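PDB 2XQ0: leukotriene A-4 hydrolase, which cleaves di- and tripeptides from their amino end as a zinc-dependent aminopeptidase of the M1 family, and has low epoxide hydrolase activity in vitro. Local coordinates for residues Val200-Gly208 and Gly309-Trp317; Thr287-Asn295 and Lys553-Phe561. All coordinates share one frame; numbering follows the deposited sequence.

Interaction 1. Residues Val200-Gly208 and Gly309-Trp317; sequences VPIPAYLIG and GNLVTNCSW
Tyr205 and Trp317 form a T-shaped aromatic pair in a buried, largely apolar contact that joins the N-terminal beta domain of this M1 aminopeptidase to its catalytic domain. Residues 309-317 run from the end of the helix that carries the HExxH zinc ligands His301 and His305 into the short strand 312-314; residues 200-208 pass from strand 201-202 into a single 3-10 turn. The edge of the indole six-membered ring points at the phenol face, with centroids 5.2 Å apart and planes at 69°. Trp317 CH2 does the touching, 3.7 Å from Tyr205 CD2 and offset toward the rim of the ring. Leu206 CG lies over the opposite phenol face, which leaves the ring gripped from both sides. With its CG placed between the backbone N and the carbonyl carbon (chi1 78°), Tyr205 has its hydroxyl end set beside Thr313, whose CG2 meets the ring edge near its plane, 3.7 Å from Tyr205 OH. The same methyl also touches the Pro203 ring. The other branch, Thr313 OG1, donates to Gly309 O and is also bonded to Lys164, tying the strand back to the helix end. Gly309 has a backbone shape at which a CB would jam against the preceding carbonyl O, reason enough for a glycine. No direct hydrogen bond joins the two segments; waters do so instead. One bridges Pro201 O and Asn310 O, while another links Tyr205 OH with Asn310 OD1. The amide nitrogen of Asn310 is held by the backbone O of Glu277, a substrate-binding residue, which connects this interface to the substrate-binding site. Asn310 OD1 rests against both methyls of Leu206, 3.4 Å from CD1 and 3.5 Å from CD2.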
ATOM      1  N   VAL A 200       3.693   6.420  20.386  1.00 21.90           N
ATOM      2  CA  VAL A 200       4.430   7.176  19.372  1.00 21.25           C
ATOM      3  C   VAL A 200       3.413   7.986  18.577  1.00 26.46           C
ATOM      4  O   VAL A 200       2.411   7.425  18.154  1.00 30.39           O
ATOM      5  CB  VAL A 200       5.150   6.216  18.379  1.00 29.91           C
ATOM      6  CG1 VAL A 200       5.829   7.007  17.261  1.00 26.39           C
ATOM      7  CG2 VAL A 200       6.122   5.316  19.104  1.00 24.64           C
ATOM      8  N   PRO A 201       3.634   9.314  18.400  1.00 30.47           N
ATOM      9  CA  PRO A 201       2.600  10.101  17.710  1.00 27.09           C
ATOM     10  C   PRO A 201       2.396   9.619  16.275  1.00 24.58           C
ATOM     11  O   PRO A 201       3.379   9.321  15.592  1.00 25.36           O
ATOM     12  CB  PRO A 201       3.167  11.533  17.703  1.00 25.46           C
ATOM     13  CG  PRO A 201       4.230  11.558  18.733  1.00 32.34           C
ATOM     14  CD  PRO A 201       4.737  10.151  18.907  1.00 27.94           C
ATOM     15  N   ILE A 202       1.143   9.533  15.832  1.00 24.32           N
ATOM     16  CA  ILE A 202       0.845   9.077  14.470  1.00 16.95           C
ATOM     17  C   ILE A 202      -0.208   9.954  13.764  1.00 21.05           C
ATOM     18  O   ILE A 202      -1.013  10.609  14.430  1.00 20.86           O
ATOM     19  CB  ILE A 202       0.427   7.576  14.439  1.00 18.91           C
ATOM     20  CG1 ILE A 202      -0.819   7.287  15.312  1.00 17.00           C
ATOM     21  CG2 ILE A 202       1.607   6.672  14.864  1.00 25.78           C
ATOM     22  CD1 ILE A 202      -1.512   5.946  14.962  1.00 20.49           C
ATOM     23  N   PRO A 203      -0.168  10.009  12.417  1.00 18.91           N
ATOM     24  CA  PRO A 203      -1.223  10.661  11.626  1.00 16.86           C
ATOM     25  C   PRO A 203      -2.503   9.804  11.640  1.00 23.14           C
ATOM     26  O   PRO A 203      -2.435   8.585  11.836  1.00 20.92           O
ATOM     27  CB  PRO A 203      -0.625  10.712  10.213  1.00 22.08           C
ATOM     28  CG  PRO A 203       0.330   9.579  10.162  1.00 27.06           C
ATOM     29  CD  PRO A 203       0.877   9.412  11.562  1.00 23.55           C
ATOM     30  N   ALA A 204      -3.654  10.433  11.438  1.00 20.43           N
ATOM     31  CA  ALA A 204      -4.931   9.715  11.450  1.00 25.80           C
ATOM     32  C   ALA A 204      -4.992   8.591  10.410  1.00 16.44           C
ATOM     33  O   ALA A 204      -5.694   7.599  10.614  1.00 19.61           O
ATOM     34  CB  ALA A 204      -6.105  10.690  11.241  1.00 22.69           C
ATOM     35  N   TYR A 205      -4.288   8.749   9.292  1.00 18.07           N
ATOM     36  CA  TYR A 205      -4.466   7.799   8.189  1.00 12.84           C
ATOM     37  C   TYR A 205      -3.863   6.432   8.566  1.00 17.92           C
ATOM     38  O   TYR A 205      -4.155   5.441   7.930  1.00 20.38           O
ATOM     39  CB  TYR A 205      -3.891   8.325   6.873  1.00 21.71           C
ATOM     40  CG  TYR A 205      -2.389   8.216   6.746  1.00 23.62           C
ATOM     41  CD1 TYR A 205      -1.785   7.009   6.405  1.00 22.63           C
ATOM     42  CD2 TYR A 205      -1.582   9.314   6.954  1.00 23.60           C
ATOM     43  CE1 TYR A 205      -0.423   6.911   6.277  1.00 19.62           C
ATOM     44  CE2 TYR A 205      -0.209   9.225   6.840  1.00 24.43           C
ATOM     45  CZ  TYR A 205       0.363   8.023   6.499  1.00 28.01           C
ATOM     46  OH  TYR A 205       1.725   7.927   6.385  1.00 26.50           O
ATOM     47  N   LEU A 206      -3.039   6.404   9.619  1.00 13.27           N
ATOM     48  CA  LEU A 206      -2.404   5.168  10.092  1.00 13.48           C
ATOM     49  C   LEU A 206      -3.259   4.402  11.106  1.00 19.66           C
ATOM     50  O   LEU A 206      -2.931   3.274  11.484  1.00 18.36           O
ATOM     51  CB  LEU A 206      -1.040   5.463  10.708  1.00 16.39           C
ATOM     52  CG  LEU A 206       0.033   5.837   9.681  1.00 26.34           C
ATOM     53  CD1 LEU A 206       1.339   6.164  10.379  1.00 28.15           C
ATOM     54  CD2 LEU A 206       0.227   4.689   8.722  1.00 23.73           C
ATOM     55  N   ILE A 207      -4.347   5.017  11.555  1.00 18.75           N
ATOM     56  CA  ILE A 207      -5.225   4.325  12.479  1.00 21.30           C
ATOM     57  C   ILE A 207      -5.764   3.088  11.791  1.00 16.51           C
ATOM     58  O   ILE A 207      -6.106   3.112  10.601  1.00 20.43           O
ATOM     59  CB  ILE A 207      -6.371   5.198  12.981  1.00 24.95           C
ATOM     60  CG1 ILE A 207      -5.829   6.261  13.943  1.00 24.90           C
ATOM     61  CG2 ILE A 207      -7.429   4.345  13.682  1.00 27.84           C
ATOM     62  CD1 ILE A 207      -5.263   5.646  15.222  1.00 22.69           C
ATOM     63  N   GLY A 208      -5.790   1.991  12.537  1.00 15.80           N
ATOM     64  CA  GLY A 208      -6.297   0.741  12.009  1.00 27.35           C
ATOM     65  C   GLY A 208      -7.160   0.052  13.038  1.00 24.08           C
ATOM     66  O   GLY A 208      -6.841   0.064  14.234  1.00 23.15           O
ATOM     67  N   GLY A 309       7.389   6.698   6.753  1.00 27.30           N
ATOM     68  CA  GLY A 309       5.945   6.779   6.692  1.00 24.28           C
ATOM     69  C   GLY A 309       5.420   6.954   8.090  1.00 27.32           C
ATOM     70  O   GLY A 309       4.743   7.933   8.375  1.00 24.79           O
ATOM     71  N   ASN A 310       5.764   6.016   8.967  1.00 22.77           N
ATOM     72  CA  ASN A 310       5.208   5.997  10.315  1.00 19.26           C
ATOM     73  C   ASN A 310       5.954   6.900  11.282  1.00 23.79           C
ATOM     74  O   ASN A 310       5.347   7.735  11.953  1.00 28.28           O
ATOM     75  CB  ASN A 310       5.124   4.564  10.832  1.00 17.02           C
ATOM     76  CG  ASN A 310       4.206   3.693   9.971  1.00 24.65           C
ATOM     77  OD1 ASN A 310       3.710   4.128   8.930  1.00 22.09           O
ATOM     78  ND2 ASN A 310       3.990   2.464  10.401  1.00 18.12           N
ATOM     79  N   LEU A 311       7.274   6.756  11.310  1.00 19.18           N
ATOM     80  CA  LEU A 311       8.134   7.557  12.164  1.00 20.96           C
ATOM     81  C   LEU A 311       8.365   8.933  11.542  1.00 24.53           C
ATOM     82  O   LEU A 311       8.279   9.972  12.217  1.00 20.18           O
ATOM     83  CB  LEU A 311       9.469   6.820  12.370  1.00 16.06           C
ATOM     84  CG  LEU A 311      10.376   7.437  13.432  1.00 22.85           C
ATOM     85  CD1 LEU A 311       9.650   7.475  14.775  1.00 24.80           C
ATOM     86  CD2 LEU A 311      11.702   6.674  13.546  1.00 26.84           C
ATOM     87  N   VAL A 312       8.641   8.937  10.237  1.00 22.83           N
ATOM     88  CA  VAL A 312       8.880  10.162   9.489  1.00 24.38           C
ATOM     89  C   VAL A 312       7.856  10.206   8.362  1.00 25.37           C
ATOM     90  O   VAL A 312       7.814   9.310   7.545  1.00 25.51           O
ATOM     91  CB  VAL A 312      10.307  10.188   8.884  1.00 24.65           C
ATOM     92  CG1 VAL A 312      10.459  11.358   7.935  1.00 24.27           C
ATOM     93  CG2 VAL A 312      11.357  10.255   9.981  1.00 19.74           C
ATOM     94  N   THR A 313       7.013  11.231   8.343  1.00 16.45           N
ATOM     95  CA  THR A 313       5.814  11.217   7.508  1.00 22.69           C
ATOM     96  C   THR A 313       5.781  12.343   6.483  1.00 20.25           C
ATOM     97  O   THR A 313       6.236  13.445   6.751  1.00 20.74           O
ATOM     98  CB  THR A 313       4.568  11.340   8.404  1.00 23.52           C
ATOM     99  OG1 THR A 313       4.666  10.391   9.469  1.00 23.37           O
ATOM    100  CG2 THR A 313       3.275  11.091   7.599  1.00 18.10           C
ATOM    101  N   ASN A 314       5.230  12.077   5.303  1.00 19.27           N
ATOM    102  CA  ASN A 314       5.040  13.142   4.338  1.00 15.28           C
ATOM    103  C   ASN A 314       4.024  14.155   4.869  1.00 17.83           C
ATOM    104  O   ASN A 314       2.995  13.789   5.453  1.00 18.62           O
ATOM    105  CB  ASN A 314       4.594  12.605   2.966  1.00 19.55           C
ATOM    106  CG  ASN A 314       3.480  11.553   3.066  1.00 33.40           C
ATOM    107  OD1 ASN A 314       2.744  11.501   4.037  1.00 42.65           O
ATOM    108  ND2 ASN A 314       3.365  10.716   2.048  1.00 34.96           N
ATOM    109  N   CYS A 315       4.305  15.433   4.661  1.00 15.26           N
ATOM    110  CA  CYS A 315       3.448  16.468   5.216  1.00 18.84           C
ATOM    111  C   CYS A 315       2.131  16.602   4.470  1.00 23.62           C
ATOM    112  O   CYS A 315       1.144  17.079   5.031  1.00 29.40           O
ATOM    113  CB  CYS A 315       4.185  17.804   5.225  1.00 30.85           C
ATOM    114  SG  CYS A 315       4.482  18.439   3.588  1.00 32.93           S
ATOM    115  N   SER A 316       2.120  16.196   3.203  1.00 22.49           N
ATOM    116  CA  SER A 316       0.916  16.258   2.386  1.00 20.58           C
ATOM    117  C   SER A 316       1.009  15.212   1.303  1.00 20.93           C
ATOM    118  O   SER A 316       2.048  14.580   1.130  1.00 22.08           O
ATOM    119  CB  SER A 316       0.766  17.634   1.740  1.00 28.77           C
ATOM    120  OG  SER A 316       1.517  17.740   0.545  1.00 25.24           O
ATOM    121  N   TRP A 317      -0.065  15.052   0.543  1.00 19.41           N
ATOM    122  CA  TRP A 317      -0.089  14.028  -0.494  1.00 18.37           C
ATOM    123  C   TRP A 317       0.632  14.470  -1.777  1.00 24.28           C
ATOM    124  O   TRP A 317       0.802  13.682  -2.695  1.00 24.85           O
ATOM    125  CB  TRP A 317      -1.518  13.536  -0.734  1.00 19.71           C
ATOM    126  CG  TRP A 317      -2.128  13.090   0.588  1.00 21.94           C
ATOM    127  CD1 TRP A 317      -3.113  13.722   1.292  1.00 25.04           C
ATOM    128  CD2 TRP A 317      -1.717  11.971   1.392  1.00 25.08           C
ATOM    129  NE1 TRP A 317      -3.358  13.050   2.476  1.00 25.31           N
ATOM    130  CE2 TRP A 317      -2.511  11.975   2.560  1.00 20.59           C
ATOM    131  CE3 TRP A 317      -0.761  10.958   1.230  1.00 26.70           C
ATOM    132  CZ2 TRP A 317      -2.389  10.997   3.554  1.00 19.07           C
ATOM    133  CZ3 TRP A 317      -0.632   9.998   2.221  1.00 22.12           C
ATOM    134  CH2 TRP A 317      -1.441  10.016   3.360  1.00 18.57           C
TER
HETATM  135  O   HOH W   1       5.710   9.212  14.218  1.00 27.70           O
HETATM  136  O   HOH W   2       2.962   5.332   6.386  1.00 28.50           O

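Interaction 2. Residues Thr287-Asn295 and Lys553-Phe561; sequences TLLAHDRSN and KSQNAEVVF. Unlike the reference sequence in segment 287-295: Leu289 (reference Ile).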
ATOM      1  N   THR A 287      -3.620 -13.624   0.437  1.00 29.61           N
ATOM      2  CA  THR A 287      -2.949 -14.134  -0.750  1.00 31.59           C
ATOM      3  C   THR A 287      -1.445 -14.094  -0.546  1.00 31.93           C
ATOM      4  O   THR A 287      -0.698 -14.484  -1.422  1.00 34.93           O
ATOM      5  CB  THR A 287      -3.313 -13.359  -2.034  1.00 34.79           C
ATOM      6  OG1 THR A 287      -2.894 -11.996  -1.915  1.00 28.42           O
ATOM      7  CG2 THR A 287      -4.826 -13.413  -2.294  1.00 31.10           C
ATOM      8  N   LEU A 288      -0.997 -13.615   0.611  1.00 26.62           N
ATOM      9  CA  LEU A 288       0.421 -13.697   0.920  1.00 22.85           C
ATOM     10  C   LEU A 288       0.777 -15.135   1.274  1.00 29.53           C
ATOM     11  O   LEU A 288       1.933 -15.536   1.170  1.00 36.32           O
ATOM     12  CB  LEU A 288       0.812 -12.781   2.090  1.00 28.67           C
ATOM     13  CG  LEU A 288       0.877 -11.269   1.853  1.00 30.36           C
ATOM     14  CD1 LEU A 288       1.747 -10.613   2.920  1.00 34.81           C
ATOM     15  CD2 LEU A 288       1.431 -10.990   0.463  1.00 28.67           C
ATOM     16  N   LEU A 289      -0.215 -15.909   1.702  1.00 26.86           N
ATOM     17  CA  LEU A 289       0.033 -17.286   2.083  1.00 29.63           C
ATOM     18  C   LEU A 289       0.109 -18.196   0.870  1.00 40.65           C
ATOM     19  O   LEU A 289      -0.902 -18.457   0.207  1.00 40.95           O
ATOM     20  CB  LEU A 289      -1.033 -17.795   3.046  1.00 43.51           C
ATOM     21  CG  LEU A 289      -0.667 -17.559   4.505  1.00 54.92           C
ATOM     22  CD1 LEU A 289      -0.628 -16.063   4.806  1.00 42.44           C
ATOM     23  CD2 LEU A 289      -1.647 -18.287   5.398  1.00 65.11           C
ATOM     24  N   ALA A 290       1.312 -18.698   0.605  1.00 38.64           N
ATOM     25  CA  ALA A 290       1.556 -19.544  -0.548  1.00 36.59           C
ATOM     26  C   ALA A 290       2.002 -20.944  -0.120  1.00 42.01           C
ATOM     27  O   ALA A 290       2.160 -21.840  -0.952  1.00 41.70           O
ATOM     28  CB  ALA A 290       2.598 -18.899  -1.447  1.00 39.84           C
ATOM     29  N   HIS A 291       2.207 -21.123   1.181  1.00 39.40           N
ATOM     30  CA  HIS A 291       2.612 -22.416   1.743  1.00 47.88           C
ATOM     31  C   HIS A 291       4.074 -22.775   1.491  1.00 46.92           C
ATOM     32  O   HIS A 291       4.515 -23.858   1.863  1.00 51.80           O
ATOM     33  CB  HIS A 291       1.685 -23.556   1.279  1.00 48.01           C
ATOM     34  CG  HIS A 291       0.255 -23.372   1.690  1.00 57.71           C
ATOM     35  ND1 HIS A 291      -0.687 -22.785   0.870  1.00 64.35           N
ATOM     36  CD2 HIS A 291      -0.384 -23.666   2.845  1.00 58.85           C
ATOM     37  CE1 HIS A 291      -1.848 -22.738   1.500  1.00 58.37           C
ATOM     38  NE2 HIS A 291      -1.693 -23.264   2.700  1.00 60.21           N
ATOM     39  N   ASP A 292       4.825 -21.864   0.884  1.00 50.08           N
ATOM     40  CA  ASP A 292       6.256 -22.092   0.667  1.00 54.36           C
ATOM     41  C   ASP A 292       7.114 -20.900   1.096  1.00 53.55           C
ATOM     42  O   ASP A 292       8.345 -20.982   1.095  1.00 52.31           O
ATOM     43  CB  ASP A 292       6.526 -22.417  -0.800  1.00 57.52           C
ATOM     44  CG  ASP A 292       6.115 -21.295  -1.725  1.00 61.21           C
ATOM     45  OD1 ASP A 292       5.712 -20.226  -1.222  1.00 59.28           O
ATOM     46  OD2 ASP A 292       6.194 -21.480  -2.957  1.00 69.28           O
ATOM     47  N   ARG A 293       6.454 -19.799   1.451  1.00 44.51           N
ATOM     48  CA  ARG A 293       7.121 -18.568   1.878  1.00 40.91           C
ATOM     49  C   ARG A 293       7.668 -17.702   0.744  1.00 44.66           C
ATOM     50  O   ARG A 293       8.651 -16.989   0.932  1.00 43.64           O
ATOM     51  CB  ARG A 293       8.217 -18.864   2.900  1.00 39.85           C
ATOM     52  CG  ARG A 293       7.673 -19.422   4.184  1.00 44.32           C
ATOM     53  CD  ARG A 293       8.746 -20.026   5.055  1.00 41.34           C
ATOM     54  NE  ARG A 293       8.182 -20.519   6.306  1.00 36.55           N
ATOM     55  CZ  ARG A 293       8.825 -21.321   7.148  1.00 36.83           C
ATOM     56  NH1 ARG A 293      10.051 -21.741   6.861  1.00 34.41           N
ATOM     57  NH2 ARG A 293       8.241 -21.711   8.269  1.00 29.43           N
ATOM     58  N   SER A 294       7.001 -17.728  -0.410  1.00 49.90           N
ATOM     59  CA  SER A 294       7.437 -16.979  -1.592  1.00 47.51           C
ATOM     60  C   SER A 294       7.153 -15.481  -1.564  1.00 51.40           C
ATOM     61  O   SER A 294       7.908 -14.699  -2.147  1.00 61.06           O
ATOM     62  CB  SER A 294       6.779 -17.549  -2.847  1.00 55.86           C
ATOM     63  OG  SER A 294       6.942 -18.948  -2.926  1.00 57.68           O
ATOM     64  N   ASN A 295       6.068 -15.082  -0.902  1.00 39.72           N
ATOM     65  CA  ASN A 295       5.544 -13.727  -1.033  1.00 41.61           C
ATOM     66  C   ASN A 295       5.817 -12.771   0.119  1.00 43.88           C
ATOM     67  O   ASN A 295       5.143 -11.748   0.249  1.00 52.52           O
ATOM     68  CB  ASN A 295       4.032 -13.779  -1.237  1.00 43.35           C
ATOM     69  CG  ASN A 295       3.652 -14.460  -2.512  1.00 51.36           C
ATOM     70  OD1 ASN A 295       4.458 -14.534  -3.445  1.00 53.51           O
ATOM     71  ND2 ASN A 295       2.421 -14.972  -2.571  1.00 48.16           N
ATOM     72  N   LYS A 553      -0.091 -26.020 -10.830  1.00 58.81           N
ATOM     73  CA  LYS A 553      -0.442 -26.550  -9.515  1.00 60.02           C
ATOM     74  C   LYS A 553      -0.001 -25.636  -8.368  1.00 56.62           C
ATOM     75  O   LYS A 553      -0.200 -25.957  -7.194  1.00 55.92           O
ATOM     76  CB  LYS A 553       0.149 -27.952  -9.343  1.00 63.56           C
ATOM     77  CG  LYS A 553      -0.530 -29.008 -10.211  1.00 70.92           C
ATOM     78  CD  LYS A 553       0.288 -30.289 -10.288  1.00 79.91           C
ATOM     79  CE  LYS A 553      -0.557 -31.459 -10.788  1.00 92.19           C
ATOM     80  NZ  LYS A 553      -1.243 -31.178 -12.083  1.00 96.43           N
ATOM     81  N   SER A 554       0.589 -24.496  -8.719  1.00 47.98           N
ATOM     82  CA  SER A 554       1.078 -23.525  -7.734  1.00 44.17           C
ATOM     83  C   SER A 554      -0.008 -23.002  -6.804  1.00 43.15           C
ATOM     84  O   SER A 554      -1.112 -22.683  -7.249  1.00 47.08           O
ATOM     85  CB  SER A 554       1.736 -22.339  -8.448  1.00 47.90           C
ATOM     86  OG  SER A 554       2.135 -21.337  -7.524  1.00 45.95           O
ATOM     87  N   GLN A 555       0.311 -22.897  -5.514  1.00 34.85           N
ATOM     88  CA  GLN A 555      -0.595 -22.279  -4.554  1.00 44.39           C
ATOM     89  C   GLN A 555      -0.270 -20.799  -4.331  1.00 43.81           C
ATOM     90  O   GLN A 555      -0.770 -20.186  -3.390  1.00 43.29           O
ATOM     91  CB  GLN A 555      -0.544 -23.013  -3.218  1.00 53.20           C
ATOM     92  CG  GLN A 555      -0.537 -24.515  -3.342  1.00 58.41           C
ATOM     93  CD  GLN A 555      -0.959 -25.182  -2.059  1.00 65.92           C
ATOM     94  OE1 GLN A 555      -0.281 -26.082  -1.559  1.00 70.99           O
ATOM     95  NE2 GLN A 555      -2.083 -24.739  -1.506  1.00 65.01           N
ATOM     96  N   ASN A 556       0.579 -20.241  -5.192  1.00 43.89           N
ATOM     97  CA  ASN A 556       0.942 -18.822  -5.135  1.00 38.89           C
ATOM     98  C   ASN A 556       0.017 -18.009  -6.019  1.00 33.12           C
ATOM     99  O   ASN A 556       0.045 -18.144  -7.229  1.00 30.36           O
ATOM    100  CB  ASN A 556       2.397 -18.627  -5.568  1.00 38.81           C
ATOM    101  CG  ASN A 556       2.896 -17.187  -5.365  1.00 44.04           C
ATOM    102  OD1 ASN A 556       2.171 -16.222  -5.591  1.00 45.13           O
ATOM    103  ND2 ASN A 556       4.142 -17.055  -4.940  1.00 35.94           N
ATOM    104  N   ALA A 557      -0.807 -17.162  -5.412  1.00 36.38           N
ATOM    105  CA  ALA A 557      -1.795 -16.379  -6.148  1.00 37.74           C
ATOM    106  C   ALA A 557      -1.169 -15.513  -7.227  1.00 36.15           C
ATOM    107  O   ALA A 557      -1.824 -15.162  -8.208  1.00 36.59           O
ATOM    108  CB  ALA A 557      -2.602 -15.507  -5.187  1.00 38.65           C
ATOM    109  N   GLU A 558       0.091 -15.141  -7.028  1.00 32.00           N
ATOM    110  CA  GLU A 558       0.804 -14.314  -8.002  1.00 34.22           C
ATOM    111  C   GLU A 558       1.088 -15.084  -9.281  1.00 32.37           C
ATOM    112  O   GLU A 558       0.960 -14.547 -10.381  1.00 34.44           O
ATOM    113  CB  GLU A 558       2.140 -13.824  -7.432  1.00 33.45           C
ATOM    114  CG  GLU A 558       2.022 -12.815  -6.321  1.00 37.18           C
ATOM    115  CD  GLU A 558       1.926 -11.404  -6.844  1.00 44.65           C
ATOM    116  OE1 GLU A 558       1.966 -11.232  -8.083  1.00 53.83           O
ATOM    117  OE2 GLU A 558       1.823 -10.470  -6.023  1.00 41.00           O
ATOM    118  N   VAL A 559       1.523 -16.334  -9.128  1.00 39.01           N
ATOM    119  CA  VAL A 559       1.809 -17.187 -10.271  1.00 32.83           C
ATOM    120  C   VAL A 559       0.506 -17.682 -10.887  1.00 40.88           C
ATOM    121  O   VAL A 559       0.352 -17.711 -12.106  1.00 47.29           O
ATOM    122  CB  VAL A 559       2.634 -18.417  -9.879  1.00 36.36           C
ATOM    123  CG1 VAL A 559       2.679 -19.395 -11.056  1.00 33.89           C
ATOM    124  CG2 VAL A 559       4.054 -18.014  -9.430  1.00 33.45           C
ATOM    125  N   VAL A 560      -0.424 -18.090 -10.034  1.00 39.86           N
ATOM    126  CA  VAL A 560      -1.726 -18.539 -10.498  1.00 45.51           C
ATOM    127  C   VAL A 560      -2.378 -17.471 -11.374  1.00 41.02           C
ATOM    128  O   VAL A 560      -2.953 -17.787 -12.413  1.00 45.07           O
ATOM    129  CB  VAL A 560      -2.649 -18.909  -9.320  1.00 42.60           C
ATOM    130  CG1 VAL A 560      -4.095 -18.987  -9.779  1.00 39.89           C
ATOM    131  CG2 VAL A 560      -2.193 -20.223  -8.688  1.00 43.80           C
ATOM    132  N   PHE A 561      -2.258 -16.208 -10.972  1.00 41.85           N
ATOM    133  CA  PHE A 561      -2.851 -15.122 -11.744  1.00 38.80           C
ATOM    134  C   PHE A 561      -2.231 -15.036 -13.118  1.00 37.41           C
ATOM    135  O   PHE A 561      -2.942 -14.923 -14.110  1.00 38.52           O
ATOM    136  CB  PHE A 561      -2.697 -13.771 -11.054  1.00 39.55           C
ATOM    137  CG  PHE A 561      -3.096 -12.613 -11.927  1.00 40.99           C
ATOM    138  CD1 PHE A 561      -4.413 -12.187 -11.972  1.00 41.12           C
ATOM    139  CD2 PHE A 561      -2.164 -11.976 -12.730  1.00 51.06           C
ATOM    140  CE1 PHE A 561      -4.793 -11.135 -12.788  1.00 45.40           C
ATOM    141  CE2 PHE A 561      -2.533 -10.923 -13.548  1.00 55.57           C
ATOM    142  CZ  PHE A 561      -3.856 -10.500 -13.576  1.00 49.68           C
TER
HETATM  143  O   HOH W   3      -0.388 -16.969  -2.572  1.00 41.61           O
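Two asparagine side chains, Asn295 and Asn556, meet from opposite directions and exchange hydrogen bonds, their amide planes turned 75° apart. The firmer bond runs from Asn556 ND2 to Asn295 OD1 (2.9 Å), with the donor tilted from the carbonyl plane; the return bond, Asn295 ND2 to Asn556 OD1, is weak at 3.3 Å. Asn556 OD1 has a second and shorter partner, accepting from Glu558 N at 2.7 Å in the carbonyl plane. Asn556 can present its amide both to the helix start and to the facing loop because chi1 (-173°) turns CG anti to the backbone N. Asn556 is thus the N-cap of helix 557-569 in the C-terminal helical domain, and the same amide fastens that helix end to the catalytic-domain loop between strand 282-284 and the zinc-ligand helix 297-311. Were this cap an alanine, Glu558 N would probably lose its capping acceptor and Asn295 OD1 its donor. Ser554 OG accepts from Asn556 N in an ST turn just before the cap; on the loop side, Asp292 OD1 accepts from Ser294 N in an Asx turn. A water adds a backbone link, bridging Thr287 O and Ala557 N, the latter 2.9 Å from the water. Glu558, whose CG approaches Asn295 OD1 at 4.1 Å, pairs its carboxylate with Lys590 in a salt bridge. Apolar contacts flank these bonds. Ala290 CB packs on the backbone of Asn556, 4.0 Å from its CA, and Thr287 CB meets Ala557 CB at 3.9 Å, beside Phe591 of helix 589-600. At the exposed margin the Gln555 amide lies near the His291 ring, the planes 23° apart, but Gln555 NE2 and His291 ND1 make no hydrogen bond.

How the interactions relate
The two contacts lie on opposite sides of the chain's centre, with their own centres 31 Å apart and nearest atoms about 15 Å apart, and they do not touch. Their segments alternate along the chain: 200-208, 287-295, 309-317, then 553-561. Both catalytic-domain segments adjoin helix 297-311, which bears His301 and His305: 287-295 leads into its start, and 309-317 holds its end and leaves it. Interaction 1 joins that end to the N-terminal domain, whereas interaction 2 joins the loop before its start to the C-terminal helical domain. The zinc-binding helix is therefore flanked by one interdomain contact at each end.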